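Local coordinates for protein putative O-GlcNAcase nagJ (Clostridium perfringens, PDB 6PV5) that probably hydrolyses the glycosidic bonds of N-acetylhexosamine residues in glycans, as a family 84 glycoside hydrolase, through the catalytic barrel held in this N-terminal part of the longer protein, at residues 185-190 / 430-435. Sequence-based numbering, arbitrary orientation.
Sequences SFKMRA and EVSGFI. With EDO (1,2-ethanediol), chain D.
F434 N donates to M188 O at 2.8 Å across two parallel strands, and A190 N follows with a nearly straight bond to F434 O (2.9 Å). At the entrance S432 O takes M188 N at 3.3 Å and, more weakly, K187 N. M188 O also receives a CA-H...O contact from G433 CA, with 3.2 Å from carbon to oxygen. The pairing joins the first and last strands, 188-192 and 431-436, closing the eight-stranded parallel barrel (TIM barrel) of the catalytic domain. M188, A190 and I435 lie on one face of the sheet, where A190 CB meets I435 CG1 at 4.0 Å and strands 219-222 and 399-403 pack against the group. F434 lies on the other face with R189, and its CB sits over the centre of the ring of F186 from the preceding loop, 4.2 Å from the centroid, a CH-pi contact. Before the corner at S432, V431 CG1 touches F186 CE1 at 3.7 Å, and Y455 meets both phenylalanine rings. With CG anti to the backbone N (chi1 180°), the F434 ring turns away from F186 and leaves CB as the touching atom. R189 NH1 reaches back to F186 O at 2.8 Å, the oxygen lying in the R189 guanidinium plane, and also pairs with E130. The extended K187 chain passes S432, CE lying against S432 CB, before NZ forms a salt bridge with E369.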
ATOM      1  N   SER A 185       6.996   8.000   9.546  1.00 37.20           N
ATOM      2  CA  SER A 185       7.261   9.147   8.684  1.00 34.66           C
ATOM      3  C   SER A 185       5.977   9.926   8.410  1.00 34.52           C
ATOM      4  O   SER A 185       5.990  11.152   8.398  1.00 36.72           O
ATOM      5  CB  SER A 185       7.872   8.715   7.372  1.00 34.61           C
ATOM      6  OG  SER A 185       9.070   7.979   7.574  1.00 36.53           O
ATOM      7  N   PHE A 186       4.888   9.215   8.111  1.00 30.61           N
ATOM      8  CA  PHE A 186       3.644   9.885   7.764  1.00 32.12           C
ATOM      9  C   PHE A 186       2.617   9.547   8.829  1.00 32.25           C
ATOM     10  O   PHE A 186       2.577   8.406   9.280  1.00 32.46           O
ATOM     11  CB  PHE A 186       3.109   9.452   6.394  1.00 30.59           C
ATOM     12  CG  PHE A 186       3.989   9.771   5.208  1.00 29.70           C
ATOM     13  CD1 PHE A 186       3.770  10.903   4.444  1.00 30.19           C
ATOM     14  CD2 PHE A 186       5.033   8.933   4.850  1.00 28.17           C
ATOM     15  CE1 PHE A 186       4.587  11.196   3.358  1.00 29.72           C
ATOM     16  CE2 PHE A 186       5.844   9.226   3.764  1.00 28.85           C
ATOM     17  CZ  PHE A 186       5.613  10.356   3.013  1.00 27.56           C
ATOM     18  N   LYS A 187       1.798  10.537   9.199  1.00 35.45           N
ATOM     19  CA  LYS A 187       0.889  10.387  10.324  1.00 40.04           C
ATOM     20  C   LYS A 187      -0.357   9.644   9.863  1.00 39.20           C
ATOM     21  O   LYS A 187      -1.087   9.087  10.685  1.00 37.18           O
ATOM     22  CB  LYS A 187       0.482  11.741  10.913  1.00 38.89           C
ATOM     23  CG  LYS A 187      -0.390  12.593  10.004  1.00 43.16           C
ATOM     24  CD  LYS A 187      -0.839  13.911  10.618  1.00 47.02           C
ATOM     25  CE  LYS A 187      -1.782  14.645   9.686  1.00 51.62           C
ATOM     26  NZ  LYS A 187      -2.465  15.787  10.343  1.00 53.12           N
ATOM     27  N   MET A 188      -0.624   9.718   8.553  1.00 37.16           N
ATOM     28  CA  MET A 188      -1.682   8.920   7.963  1.00 35.08           C
ATOM     29  C   MET A 188      -1.099   8.046   6.852  1.00 33.88           C
ATOM     30  O   MET A 188      -0.487   8.551   5.905  1.00 30.36           O
ATOM     31  CB  MET A 188      -2.826   9.769   7.420  1.00 37.90           C
ATOM     32  CG  MET A 188      -4.079   8.942   7.273  1.00 41.52           C
ATOM     33  SD  MET A 188      -5.322   9.623   6.177  1.00 49.74           S
ATOM     34  CE  MET A 188      -6.755   8.764   6.822  1.00 53.00           C
ATOM     35  N   ARG A 189      -1.278   6.730   7.030  1.00 28.81           N
ATOM     36  CA  ARG A 189      -0.807   5.686   6.128  1.00 30.32           C
ATOM     37  C   ARG A 189      -2.005   4.806   5.785  1.00 31.60           C
ATOM     38  O   ARG A 189      -2.403   3.987   6.598  1.00 32.58           O
ATOM     39  CB  ARG A 189       0.298   4.870   6.799  1.00 28.18           C
ATOM     40  CG  ARG A 189       1.480   5.706   7.265  1.00 31.09           C
ATOM     41  CD  ARG A 189       2.410   5.019   8.253  1.00 33.59           C
ATOM     42  NE  ARG A 189       1.662   4.356   9.321  1.00 34.43           N
ATOM     43  CZ  ARG A 189       1.163   4.963  10.400  1.00 36.66           C
ATOM     44  NH1 ARG A 189       1.311   6.272  10.568  1.00 32.93           N
ATOM     45  NH2 ARG A 189       0.511   4.250  11.306  1.00 33.84           N
ATOM     46  N   ALA A 190      -2.614   5.037   4.613  1.00 28.90           N
ATOM     47  CA  ALA A 190      -3.950   4.533   4.352  1.00 27.60           C
ATOM     48  C   ALA A 190      -3.971   3.726   3.054  1.00 30.20           C
ATOM     49  O   ALA A 190      -3.070   3.811   2.214  1.00 27.55           O
ATOM     50  CB  ALA A 190      -4.905   5.696   4.227  1.00 26.82           C
ATOM     51  N   GLU A 430       6.804  17.776   3.198  1.00 35.00           N
ATOM     52  CA  GLU A 430       5.708  18.570   2.651  1.00 32.62           C
ATOM     53  C   GLU A 430       4.380  17.806   2.680  1.00 29.18           C
ATOM     54  O   GLU A 430       3.328  18.343   2.313  1.00 29.20           O
ATOM     55  CB  GLU A 430       6.042  19.022   1.223  1.00 34.43           C
ATOM     56  CG  GLU A 430       7.225  19.973   1.121  1.00 39.15           C
ATOM     57  CD  GLU A 430       7.140  21.242   1.970  1.00 47.52           C
ATOM     58  OE1 GLU A 430       6.022  21.790   2.123  1.00 45.15           O
ATOM     59  OE2 GLU A 430       8.194  21.676   2.493  1.00 52.24           O
ATOM     60  N   VAL A 431       4.430  16.540   3.094  1.00 28.17           N
ATOM     61  CA  VAL A 431       3.305  15.636   2.925  1.00 27.82           C
ATOM     62  C   VAL A 431       3.115  14.871   4.231  1.00 26.55           C
ATOM     63  O   VAL A 431       4.066  14.270   4.725  1.00 28.31           O
ATOM     64  CB  VAL A 431       3.552  14.682   1.727  1.00 28.83           C
ATOM     65  CG1 VAL A 431       2.438  13.647   1.575  1.00 27.86           C
ATOM     66  CG2 VAL A 431       3.718  15.456   0.423  1.00 25.71           C
ATOM     67  N   SER A 432       1.880  14.862   4.748  1.00 27.98           N
ATOM     68  CA  SER A 432       1.579  14.279   6.055  1.00 31.46           C
ATOM     69  C   SER A 432       0.813  12.962   5.922  1.00 34.77           C
ATOM     70  O   SER A 432       0.622  12.244   6.910  1.00 35.20           O
ATOM     71  CB  SER A 432       0.747  15.250   6.868  1.00 32.14           C
ATOM     72  OG  SER A 432      -0.459  15.556   6.167  1.00 34.32           O
ATOM     73  N   GLY A 433       0.295  12.689   4.718  1.00 31.03           N
ATOM     74  CA  GLY A 433      -0.463  11.466   4.493  1.00 33.58           C
ATOM     75  C   GLY A 433      -0.045  10.753   3.206  1.00 29.63           C
ATOM     76  O   GLY A 433       0.188  11.391   2.180  1.00 26.56           O
ATOM     77  N   PHE A 434       0.040   9.426   3.293  1.00 28.58           N
ATOM     78  CA  PHE A 434       0.273   8.584   2.134  1.00 29.96           C
ATOM     79  C   PHE A 434      -0.873   7.572   1.974  1.00 31.32           C
ATOM     80  O   PHE A 434      -1.169   6.802   2.881  1.00 33.80           O
ATOM     81  CB  PHE A 434       1.657   7.944   2.232  1.00 28.62           C
ATOM     82  CG  PHE A 434       1.964   7.045   1.063  1.00 30.09           C
ATOM     83  CD1 PHE A 434       2.036   7.563  -0.222  1.00 28.03           C
ATOM     84  CD2 PHE A 434       2.180   5.687   1.246  1.00 29.26           C
ATOM     85  CE1 PHE A 434       2.310   6.741  -1.305  1.00 32.14           C
ATOM     86  CE2 PHE A 434       2.433   4.861   0.157  1.00 30.33           C
ATOM     87  CZ  PHE A 434       2.498   5.389  -1.115  1.00 30.73           C
ATOM     88  N   ILE A 435      -1.539   7.611   0.819  1.00 31.38           N
ATOM     89  CA  ILE A 435      -2.739   6.831   0.572  1.00 30.16           C
ATOM     90  C   ILE A 435      -2.565   6.018  -0.712  1.00 29.07           C
ATOM     91  O   ILE A 435      -2.350   6.578  -1.789  1.00 29.41           O
ATOM     92  CB  ILE A 435      -3.953   7.767   0.463  1.00 31.52           C
ATOM     93  CG1 ILE A 435      -4.087   8.665   1.697  1.00 34.86           C
ATOM     94  CG2 ILE A 435      -5.227   6.984   0.190  1.00 32.97           C
ATOM     95  CD1 ILE A 435      -4.574  10.050   1.353  1.00 40.70           C
TER
HETATM   96  C1  EDO D 603       3.356  24.491   4.746  1.00 63.45           C
HETATM   97  O1  EDO D 603       3.861  25.340   3.723  1.00 69.19           O
HETATM   98  C2  EDO D 603       3.653  23.044   4.571  1.00 52.63           C
HETATM   99  O2  EDO D 603       5.028  22.682   4.669  1.00 50.27           O